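Local coordinates for hydrogenase expression/formation protein (hypb) (Archaeoglobus fulgidus, PDB 2WSM), which probably binds and hydrolyses GTP as a nickel- and zinc-binding G3E-family maturation factor for hydrogenase, at residues Glu48-Arg53 and Glu202-Phe207; Ser41-Leu46 and Leu64-Ser69; Ile159-Val164 and Glu175-Asp180; Asp125-Leu128 and Tyr132-Val135. All coordinates share one frame; numbering follows the deposited sequence.

In the fold
Interaction 2 closes first: 41-46, where strand 31-37 gives way to helix 43-54, meets the loop 64-69 that follows strand 60-64. Interaction 4 comes next and spans a short turn, joining 125-128 to the start of strand 132-138. Interaction 3 then packs helix 174-184 on strand 158-162, the neighbour of 132-138 in the sheet. Interaction 1 returns from near the C terminus to helix 43-54; its long loop encloses interactions 3 and 4 and crosses that of interaction 2. W204 of interaction 1 packs against both L46 and V134, while N162 reaches the carbonyl of S41, so the four contacts tie the probable P-loop, central parallel sheet and flanking helices together.

Interaction 1: Glu48-Arg53 and Glu202-Phe207; sequences ERTIER and EEWIDF
This is a largely buried helix-helix contact in a P-loop GTPase fold, where helix 43-54, which follows the Walker A-type loop, packs against helix 201-212 near the C terminus. The axes of the two segments cross at -72° with a closest approach of 11.2 Å. On the buried side the indole of W204 presents its edge to T50: NE1 donates to T50 OG1 over 2.9 Å, nearly straight and close to the ring plane. T50 OG1 lies anti to its own carbonyl carbon (chi1 -62°), beside the backbone N, and also bonds the carbonyl O of L46 one turn earlier, so one hydroxyl serves both the indole and its own helix. In the middle, I205 CD1 rests against the aliphatic part of R53, 3.7 Å from CG. At the solvent-facing end the contact is charged. The R53 chain bends at chi2 and chi3, carrying its guanidinium past I205 to the carboxylate of E202, while F201 packs on R53 as well. The two planar groups are clearly inclined to each other, and the bond is bent (N-H...O 130°), unlike that of W204; R53 NH2 reaches E202 OE1 at 2.7 Å, with the oxygen in the guanidinium plane but the nitrogen above the carboxylate plane.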
# COMPACT_ATOMS: atom_id res chain seq x y z
N GLU A 48 -0.06 22.54 -9.79
CA GLU A 48 0.37 23.85 -10.27
C GLU A 48 -0.64 24.41 -11.26
O GLU A 48 -1.15 25.51 -11.08
CB GLU A 48 1.75 23.76 -10.92
CG GLU A 48 2.83 23.23 -9.98
CD GLU A 48 4.04 22.68 -10.71
OE1 GLU A 48 3.90 22.28 -11.89
OE2 GLU A 48 5.14 22.64 -10.10
N ARG A 49 -0.93 23.65 -12.31
CA ARG A 49 -1.88 24.07 -13.33
C ARG A 49 -3.20 24.50 -12.70
O ARG A 49 -3.82 25.47 -13.12
CB ARG A 49 -2.11 22.97 -14.37
CG ARG A 49 -0.87 22.63 -15.21
CD ARG A 49 -0.52 23.76 -16.19
NE ARG A 49 -1.73 24.30 -16.81
CZ ARG A 49 -2.25 23.86 -17.95
NH1 ARG A 49 -1.67 22.87 -18.60
NH2 ARG A 49 -3.36 24.41 -18.43
N THR A 50 -3.63 23.79 -11.67
CA THR A 50 -4.85 24.15 -10.95
C THR A 50 -4.72 25.52 -10.30
O THR A 50 -5.60 26.36 -10.40
CB THR A 50 -5.16 23.14 -9.84
OG1 THR A 50 -5.37 21.85 -10.41
CG2 THR A 50 -6.38 23.57 -9.04
N ILE A 51 -3.61 25.70 -9.60
CA ILE A 51 -3.33 26.95 -8.93
C ILE A 51 -3.33 28.10 -9.93
O ILE A 51 -3.86 29.18 -9.66
CB ILE A 51 -1.98 26.87 -8.18
CG1 ILE A 51 -2.12 25.89 -7.00
CG2 ILE A 51 -1.53 28.24 -7.69
CD1 ILE A 51 -0.80 25.41 -6.46
N GLU A 52 -2.77 27.84 -11.11
CA GLU A 52 -2.67 28.86 -12.15
C GLU A 52 -4.03 29.25 -12.71
O GLU A 52 -4.27 30.41 -13.03
CB GLU A 52 -1.75 28.38 -13.27
CG GLU A 52 -0.28 28.51 -12.93
CD GLU A 52 0.60 27.52 -13.66
OE1 GLU A 52 0.27 27.14 -14.80
OE2 GLU A 52 1.63 27.12 -13.07
N ARG A 53 -4.93 28.27 -12.82
CA ARG A 53 -6.22 28.51 -13.45
C ARG A 53 -7.25 29.18 -12.53
O ARG A 53 -7.95 30.09 -12.95
CB ARG A 53 -6.78 27.20 -14.03
CG ARG A 53 -8.27 27.24 -14.35
CD ARG A 53 -8.59 28.14 -15.54
NE ARG A 53 -7.91 27.70 -16.75
CZ ARG A 53 -8.44 26.89 -17.66
NH1 ARG A 53 -7.74 26.55 -18.74
NH2 ARG A 53 -9.67 26.42 -17.51
N GLU A 202 -10.65 21.19 -18.06
CA GLU A 202 -11.87 21.90 -17.69
C GLU A 202 -12.77 20.99 -16.87
O GLU A 202 -13.40 21.42 -15.90
CB GLU A 202 -12.61 22.36 -18.95
CG GLU A 202 -11.74 23.17 -19.90
CD GLU A 202 -11.52 24.60 -19.45
OE1 GLU A 202 -11.83 24.92 -18.27
OE2 GLU A 202 -11.05 25.41 -20.28
N GLU A 203 -12.82 19.72 -17.26
CA GLU A 203 -13.59 18.74 -16.51
C GLU A 203 -13.07 18.67 -15.08
O GLU A 203 -13.86 18.66 -14.13
CB GLU A 203 -13.51 17.38 -17.19
CG GLU A 203 -14.29 16.29 -16.47
CD GLU A 203 -14.61 15.09 -17.37
OE1 GLU A 203 -13.87 14.85 -18.35
OE2 GLU A 203 -15.60 14.39 -17.09
N TRP A 204 -11.75 18.64 -14.93
CA TRP A 204 -11.11 18.60 -13.62
C TRP A 204 -11.48 19.83 -12.80
O TRP A 204 -11.86 19.73 -11.63
CB TRP A 204 -9.59 18.51 -13.78
CG TRP A 204 -8.79 18.91 -12.56
CD1 TRP A 204 -8.06 20.04 -12.39
CD2 TRP A 204 -8.65 18.16 -11.33
NE1 TRP A 204 -7.46 20.05 -11.15
CE2 TRP A 204 -7.81 18.91 -10.48
CE3 TRP A 204 -9.15 16.94 -10.88
CZ2 TRP A 204 -7.46 18.47 -9.20
CZ3 TRP A 204 -8.80 16.50 -9.60
CH2 TRP A 204 -7.96 17.27 -8.78
N ILE A 205 -11.38 20.99 -13.43
CA ILE A 205 -11.67 22.24 -12.76
C ILE A 205 -13.14 22.27 -12.34
O ILE A 205 -13.46 22.64 -11.20
CB ILE A 205 -11.36 23.45 -13.66
CG1 ILE A 205 -9.85 23.55 -13.89
CG2 ILE A 205 -11.90 24.73 -13.05
CD1 ILE A 205 -9.07 24.08 -12.70
N ASP A 206 -14.02 21.87 -13.25
CA ASP A 206 -15.44 21.77 -12.96
C ASP A 206 -15.73 20.88 -11.76
O ASP A 206 -16.60 21.18 -10.95
CB ASP A 206 -16.21 21.26 -14.19
CG ASP A 206 -16.29 22.29 -15.30
OD1 ASP A 206 -16.30 23.51 -15.00
OD2 ASP A 206 -16.36 21.89 -16.48
N PHE A 207 -15.01 19.77 -11.64
CA PHE A 207 -15.15 18.90 -10.48
C PHE A 207 -14.78 19.64 -9.19
O PHE A 207 -15.45 19.50 -8.17
CB PHE A 207 -14.30 17.65 -10.64
CG PHE A 207 -13.94 16.98 -9.35
CD1 PHE A 207 -14.87 16.19 -8.68
CD2 PHE A 207 -12.68 17.12 -8.81
CE1 PHE A 207 -14.54 15.56 -7.50
CE2 PHE A 207 -12.34 16.49 -7.63
CZ PHE A 207 -13.27 15.72 -6.97

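Interaction 2: Ser41-Leu46 and Leu64-Ser69; sequences SGKTLL and LGDVVS
K43 NZ is gripped by three oxygens: D66 OD1, in a 2.7 Å salt bridge, and the backbone carbonyls of G37 and N116. K43 belongs to a probable P-loop (Walker A) motif, with G42 and T44 beside it, and D66 lies in the loop between strand 60-64 and helix 70-77. In P-loop GTPases this lysine commonly faces the nucleotide phosphates; here the ammonium is held by protein oxygens. The lysine chain is extended beyond CB except for a bend at chi3 (-72°), which brings CE and NZ to the aspartate, and the two side chains cross at about a right angle. NZ meets D66 OD1 from above the carboxylate plane, about 51° out of it. D66 is itself held by the backbone and side chains around it: OD2 accepts from G118 N, its N donates to E115 OE1, and its side chain packs on L10 of the second subunit. G42 is the N-cap of helix 43-54, and its positive phi (92°) suits glycine. One residue past K43, T44 turns its hydroxyl to E115 OE2, and so links the helix start to strand 111-118. Flanking that hydroxyl, the V68 methyl CG2 lies 3.8 Å from T44 OG1.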
# COMPACT_ATOMS: atom_id res chain seq x y z
N SER A 41 3.09 10.23 -12.16
CA SER A 41 1.69 10.22 -12.57
C SER A 41 1.22 11.64 -12.86
O SER A 41 0.16 11.84 -13.44
CB SER A 41 0.80 9.52 -11.53
OG SER A 41 0.87 10.17 -10.28
N GLY A 42 2.05 12.61 -12.47
CA GLY A 42 1.82 14.01 -12.78
C GLY A 42 1.03 14.80 -11.74
O GLY A 42 0.32 15.74 -12.07
N LYS A 43 1.17 14.41 -10.48
CA LYS A 43 0.41 15.05 -9.40
C LYS A 43 0.81 16.50 -9.20
O LYS A 43 -0.03 17.37 -9.00
CB LYS A 43 0.60 14.28 -8.09
CG LYS A 43 0.17 12.81 -8.15
CD LYS A 43 0.53 12.07 -6.88
CE LYS A 43 2.03 11.83 -6.79
NZ LYS A 43 2.38 10.97 -5.64
N THR A 44 2.11 16.76 -9.25
CA THR A 44 2.63 18.10 -9.01
C THR A 44 2.19 19.09 -10.08
O THR A 44 1.76 20.20 -9.77
CB THR A 44 4.17 18.10 -8.91
OG1 THR A 44 4.57 17.27 -7.82
CG2 THR A 44 4.72 19.51 -8.70
N LEU A 45 2.31 18.69 -11.35
CA LEU A 45 1.93 19.56 -12.45
C LEU A 45 0.44 19.87 -12.42
O LEU A 45 0.04 21.02 -12.64
CB LEU A 45 2.32 18.96 -13.80
CG LEU A 45 1.97 19.79 -15.04
CD1 LEU A 45 2.59 21.17 -14.96
CD2 LEU A 45 2.41 19.09 -16.32
N LEU A 46 -0.37 18.85 -12.16
CA LEU A 46 -1.81 19.07 -12.04
C LEU A 46 -2.12 20.10 -10.96
O LEU A 46 -3.00 20.94 -11.13
CB LEU A 46 -2.55 17.77 -11.76
CG LEU A 46 -4.07 17.92 -11.61
CD1 LEU A 46 -4.70 18.41 -12.92
CD2 LEU A 46 -4.71 16.61 -11.17
N LEU A 64 2.83 18.97 -0.12
CA LEU A 64 3.51 18.09 -1.06
C LEU A 64 4.23 16.95 -0.36
O LEU A 64 5.28 17.15 0.26
CB LEU A 64 4.49 18.89 -1.92
CG LEU A 64 3.90 20.05 -2.71
CD1 LEU A 64 4.98 20.74 -3.51
CD2 LEU A 64 2.76 19.57 -3.64
N GLY A 65 3.67 15.75 -0.47
CA GLY A 65 4.22 14.56 0.15
C GLY A 65 5.13 13.74 -0.73
O GLY A 65 5.70 12.75 -0.27
N ASP A 66 5.27 14.11 -2.00
CA ASP A 66 6.36 13.57 -2.81
C ASP A 66 7.50 14.58 -2.77
O ASP A 66 7.26 15.77 -2.62
CB ASP A 66 5.92 13.31 -4.25
CG ASP A 66 5.77 11.83 -4.56
OD1 ASP A 66 5.08 11.48 -5.54
OD2 ASP A 66 6.36 11.00 -3.83
N VAL A 67 8.74 14.11 -2.88
CA VAL A 67 9.85 15.05 -2.94
C VAL A 67 9.69 15.89 -4.19
O VAL A 67 9.53 15.36 -5.29
CB VAL A 67 11.23 14.36 -2.93
CG1 VAL A 67 12.33 15.39 -3.21
CG2 VAL A 67 11.48 13.67 -1.59
N VAL A 68 9.72 17.20 -4.02
CA VAL A 68 9.56 18.11 -5.14
C VAL A 68 10.84 18.93 -5.36
O VAL A 68 11.46 19.38 -4.41
CB VAL A 68 8.36 19.04 -4.93
CG1 VAL A 68 8.40 20.20 -5.90
CG2 VAL A 68 7.06 18.26 -5.06
N SER A 69 11.22 19.08 -6.63
CA SER A 69 12.42 19.82 -6.99
C SER A 69 12.30 21.28 -6.57
O SER A 69 11.21 21.75 -6.24
CB SER A 69 12.63 19.75 -8.50
OG SER A 69 11.68 20.56 -9.16

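Interaction 3: Ile159-Val164 and Glu175-Asp180; sequences IVINKV and EKMKAD
Helix 174-184 packs on one face of the sheet at strand 158-162, with the CA atoms of I161 and K178 7.5 Å apart, and the strand's residue I161 points toward the helix. The link is a beta-alpha-beta crossover of the parallel sheet: the chain leaves this strand, passes through helix 167-170 and helix 174-184, and returns to the parallel edge strand 189-192. I161 does nearly all the touching. Its CG1 stands beside the backbone N (chi1 -54°) and the extended chi2 carries CD1 end-on to the helix backbone, 3.6 Å from K178 N. The same methyl lies 4.1 Å from M177 CB and 4.0 Å from K178 CB, so it sits where these two residues join. The M177 chain bends at chi3, bringing CE to 4.2 Å from the other branch of I161, CG2. M177 also packs on V137 and K178 on I190, residues of the two neighbouring strands, and M177 on V145 of helix 145-148. Along the helix K176 NZ pairs with D180 one turn on, meeting the syn lone pair of D180 OD2 at 3.0 Å, and also with E147. No hydrogen bond crosses between strand and helix, which implies that the contact rests on van der Waals fit and buried apolar surface.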
# COMPACT_ATOMS: atom_id res chain seq x y z
N ILE A 159 -10.92 9.32 -10.65
CA ILE A 159 -9.74 8.65 -11.16
C ILE A 159 -9.28 9.39 -12.41
O ILE A 159 -10.07 9.63 -13.33
CB ILE A 159 -10.05 7.18 -11.52
CG1 ILE A 159 -10.42 6.39 -10.25
CG2 ILE A 159 -8.87 6.56 -12.25
CD1 ILE A 159 -10.85 4.95 -10.50
N VAL A 160 -8.01 9.78 -12.42
CA VAL A 160 -7.47 10.50 -13.56
C VAL A 160 -6.52 9.63 -14.37
O VAL A 160 -5.49 9.16 -13.87
CB VAL A 160 -6.71 11.77 -13.12
CG1 VAL A 160 -6.20 12.54 -14.35
CG2 VAL A 160 -7.60 12.66 -12.27
N ILE A 161 -6.89 9.39 -15.62
CA ILE A 161 -6.00 8.74 -16.56
C ILE A 161 -5.28 9.83 -17.35
O ILE A 161 -5.91 10.65 -18.01
CB ILE A 161 -6.76 7.76 -17.48
CG1 ILE A 161 -7.57 6.78 -16.64
CG2 ILE A 161 -5.80 7.02 -18.37
CD1 ILE A 161 -8.60 5.99 -17.42
N ASN A 162 -3.95 9.82 -17.27
CA ASN A 162 -3.14 10.99 -17.54
C ASN A 162 -2.20 10.81 -18.71
O ASN A 162 -1.84 9.69 -19.08
CB ASN A 162 -2.33 11.33 -16.27
CG ASN A 162 -1.76 12.74 -16.31
OD1 ASN A 162 -2.28 13.61 -16.98
ND2 ASN A 162 -0.67 12.95 -15.58
N LYS A 163 -1.78 11.94 -19.29
CA LYS A 163 -0.86 11.95 -20.42
C LYS A 163 -1.37 11.06 -21.55
O LYS A 163 -0.60 10.35 -22.20
CB LYS A 163 0.54 11.49 -19.97
CG LYS A 163 1.17 12.37 -18.90
CD LYS A 163 2.60 11.92 -18.55
CE LYS A 163 2.99 12.37 -17.14
NZ LYS A 163 4.47 12.42 -16.91
N VAL A 164 -2.68 11.11 -21.80
CA VAL A 164 -3.28 10.23 -22.81
C VAL A 164 -2.76 10.47 -24.24
O VAL A 164 -2.71 9.54 -25.05
CB VAL A 164 -4.83 10.31 -22.81
CG1 VAL A 164 -5.38 9.96 -21.44
CG2 VAL A 164 -5.30 11.69 -23.25
N GLU A 175 -8.71 2.98 -23.49
CA GLU A 175 -10.09 2.53 -23.27
C GLU A 175 -10.16 1.30 -22.38
O GLU A 175 -11.18 1.05 -21.74
CB GLU A 175 -10.79 2.31 -24.61
CG GLU A 175 -11.10 3.62 -25.34
CD GLU A 175 -11.85 4.61 -24.45
OE1 GLU A 175 -12.93 4.24 -23.93
OE2 GLU A 175 -11.36 5.75 -24.26
N LYS A 176 -9.08 0.54 -22.31
CA LYS A 176 -8.99 -0.57 -21.37
C LYS A 176 -8.75 -0.06 -19.94
O LYS A 176 -9.30 -0.60 -18.98
CB LYS A 176 -7.85 -1.50 -21.78
CG LYS A 176 -7.56 -2.57 -20.76
CD LYS A 176 -6.20 -3.22 -21.00
CE LYS A 176 -5.78 -4.01 -19.78
NZ LYS A 176 -6.89 -4.90 -19.29
N MET A 177 -7.92 0.97 -19.81
CA MET A 177 -7.64 1.53 -18.50
C MET A 177 -8.93 2.11 -17.93
O MET A 177 -9.26 1.88 -16.77
CB MET A 177 -6.54 2.60 -18.60
CG MET A 177 -5.21 2.04 -19.06
SD MET A 177 -3.89 3.26 -19.22
CE MET A 177 -3.53 3.62 -17.50
N LYS A 178 -9.67 2.83 -18.76
CA LYS A 178 -10.95 3.40 -18.36
C LYS A 178 -11.93 2.32 -17.91
O LYS A 178 -12.54 2.45 -16.84
CB LYS A 178 -11.54 4.21 -19.52
CG LYS A 178 -12.82 4.94 -19.18
CD LYS A 178 -13.23 5.89 -20.31
CE LYS A 178 -14.59 6.55 -20.04
NZ LYS A 178 -14.56 7.56 -18.93
N ALA A 179 -12.07 1.27 -18.71
CA ALA A 179 -13.00 0.18 -18.43
C ALA A 179 -12.64 -0.60 -17.16
O ALA A 179 -13.52 -0.98 -16.39
CB ALA A 179 -13.11 -0.77 -19.63
N ASP A 180 -11.35 -0.85 -16.95
CA ASP A 180 -10.90 -1.52 -15.73
C ASP A 180 -11.21 -0.66 -14.51
O ASP A 180 -11.60 -1.16 -13.46
CB ASP A 180 -9.41 -1.85 -15.80
CG ASP A 180 -9.08 -2.87 -16.88
OD1 ASP A 180 -9.99 -3.57 -17.34
OD2 ASP A 180 -7.90 -2.98 -17.27

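Interaction 4: Asp125-Leu128 and Tyr132-Val135; sequences DFDL and YRVV
The loop 125-128 approaches strand 132-138 only at a distance, its nearest CA pair, D127 and R133, being 9.8 Å apart. Strand 132-138 belongs to the central parallel sheet of the P-loop GTPase fold, beside strand 31-37, and the loop lies between strands 111-118 and 132-138 in the chain. One short and one long side chain span the gap. D127 puts CG anti to its backbone N (chi1 -171°) and R133 bends at chi2 and chi3, and with these shapes the ends of both chains come nearer to the other segment than their first bonds would suggest. The meeting is loose: D127 OD2 stands 3.7 Å from R133 NH1, a long ion pair rather than a hydrogen bond. The oxygen lies at the edge of the guanidinium, near its plane, while the two planar groups are inclined 46° to each other.

Each charge has a stronger partner elsewhere: D127 OD2 forms a salt bridge with R22 NH2 of helix 12-28 and also accepts from G129 N, whereas R133 NH1 is paired with E130 OE1. The resulting network of two acids and two bases ties the loop to the N-terminal helix and the sheet, and its arginines probably offset the repulsion between D127 and E130, which lie close together. F126 stacks with H93 and packs on C92 of the second subunit, so the loop also borders the dimer contact. A water lies between the segments, accepting from R133 NH1 at 3.3 Å and 3.0 Å from F126 O.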
# COMPACT_ATOMS: atom_id res chain seq x y z
N ASP A 125 -5.05 2.24 3.19
CA ASP A 125 -5.65 2.14 4.52
C ASP A 125 -5.53 3.38 5.41
O ASP A 125 -5.93 3.34 6.57
CB ASP A 125 -5.05 0.96 5.28
CG ASP A 125 -5.53 -0.37 4.76
OD1 ASP A 125 -4.71 -1.31 4.73
OD2 ASP A 125 -6.73 -0.48 4.40
N PHE A 126 -4.99 4.47 4.88
CA PHE A 126 -4.78 5.65 5.71
C PHE A 126 -5.70 6.83 5.40
O PHE A 126 -5.50 7.58 4.44
CB PHE A 126 -3.31 6.03 5.72
CG PHE A 126 -2.43 4.94 6.25
CD1 PHE A 126 -2.23 4.79 7.61
CD2 PHE A 126 -1.85 4.02 5.38
CE1 PHE A 126 -1.43 3.77 8.10
CE2 PHE A 126 -1.05 3.00 5.87
CZ PHE A 126 -0.84 2.87 7.23
N ASP A 127 -6.72 6.98 6.23
CA ASP A 127 -7.60 8.14 6.19
C ASP A 127 -6.82 9.37 6.69
O ASP A 127 -6.29 9.36 7.79
CB ASP A 127 -8.81 7.88 7.09
CG ASP A 127 -9.89 8.94 6.96
OD1 ASP A 127 -10.85 8.89 7.75
OD2 ASP A 127 -9.78 9.82 6.07
N LEU A 128 -6.73 10.40 5.87
CA LEU A 128 -6.05 11.62 6.28
C LEU A 128 -7.02 12.59 6.95
O LEU A 128 -6.60 13.53 7.64
CB LEU A 128 -5.37 12.30 5.08
CG LEU A 128 -4.38 11.44 4.29
CD1 LEU A 128 -3.70 12.26 3.21
CD2 LEU A 128 -3.36 10.80 5.22
N TYR A 132 -12.17 14.33 -0.25
CA TYR A 132 -12.19 13.54 -1.48
C TYR A 132 -10.85 12.88 -1.80
O TYR A 132 -9.79 13.39 -1.45
CB TYR A 132 -12.62 14.40 -2.68
CG TYR A 132 -13.98 15.01 -2.48
CD1 TYR A 132 -14.13 16.24 -1.85
CD2 TYR A 132 -15.13 14.34 -2.89
CE1 TYR A 132 -15.37 16.80 -1.64
CE2 TYR A 132 -16.38 14.89 -2.70
CZ TYR A 132 -16.50 16.11 -2.07
OH TYR A 132 -17.74 16.67 -1.87
N ARG A 133 -10.92 11.74 -2.47
CA ARG A 133 -9.73 11.02 -2.88
C ARG A 133 -9.63 11.03 -4.40
O ARG A 133 -10.58 10.68 -5.10
CB ARG A 133 -9.81 9.57 -2.37
CG ARG A 133 -9.45 9.39 -0.90
CD ARG A 133 -10.52 8.60 -0.15
NE ARG A 133 -11.51 9.52 0.41
CZ ARG A 133 -11.63 9.81 1.71
NH1 ARG A 133 -10.84 9.22 2.60
NH2 ARG A 133 -12.55 10.68 2.11
N VAL A 134 -8.48 11.43 -4.90
CA VAL A 134 -8.21 11.33 -6.32
C VAL A 134 -7.04 10.37 -6.52
O VAL A 134 -6.05 10.39 -5.77
CB VAL A 134 -7.92 12.71 -6.95
CG1 VAL A 134 -7.58 12.58 -8.42
CG2 VAL A 134 -9.14 13.62 -6.77
N VAL A 135 -7.16 9.52 -7.52
CA VAL A 135 -6.09 8.61 -7.87
C VAL A 135 -5.71 8.86 -9.31
O VAL A 135 -6.53 8.73 -10.21
CB VAL A 135 -6.49 7.12 -7.68
CG1 VAL A 135 -5.29 6.23 -7.99
CG2 VAL A 135 -6.97 6.87 -6.27
O HOH W 1 -7.82 7.95 2.64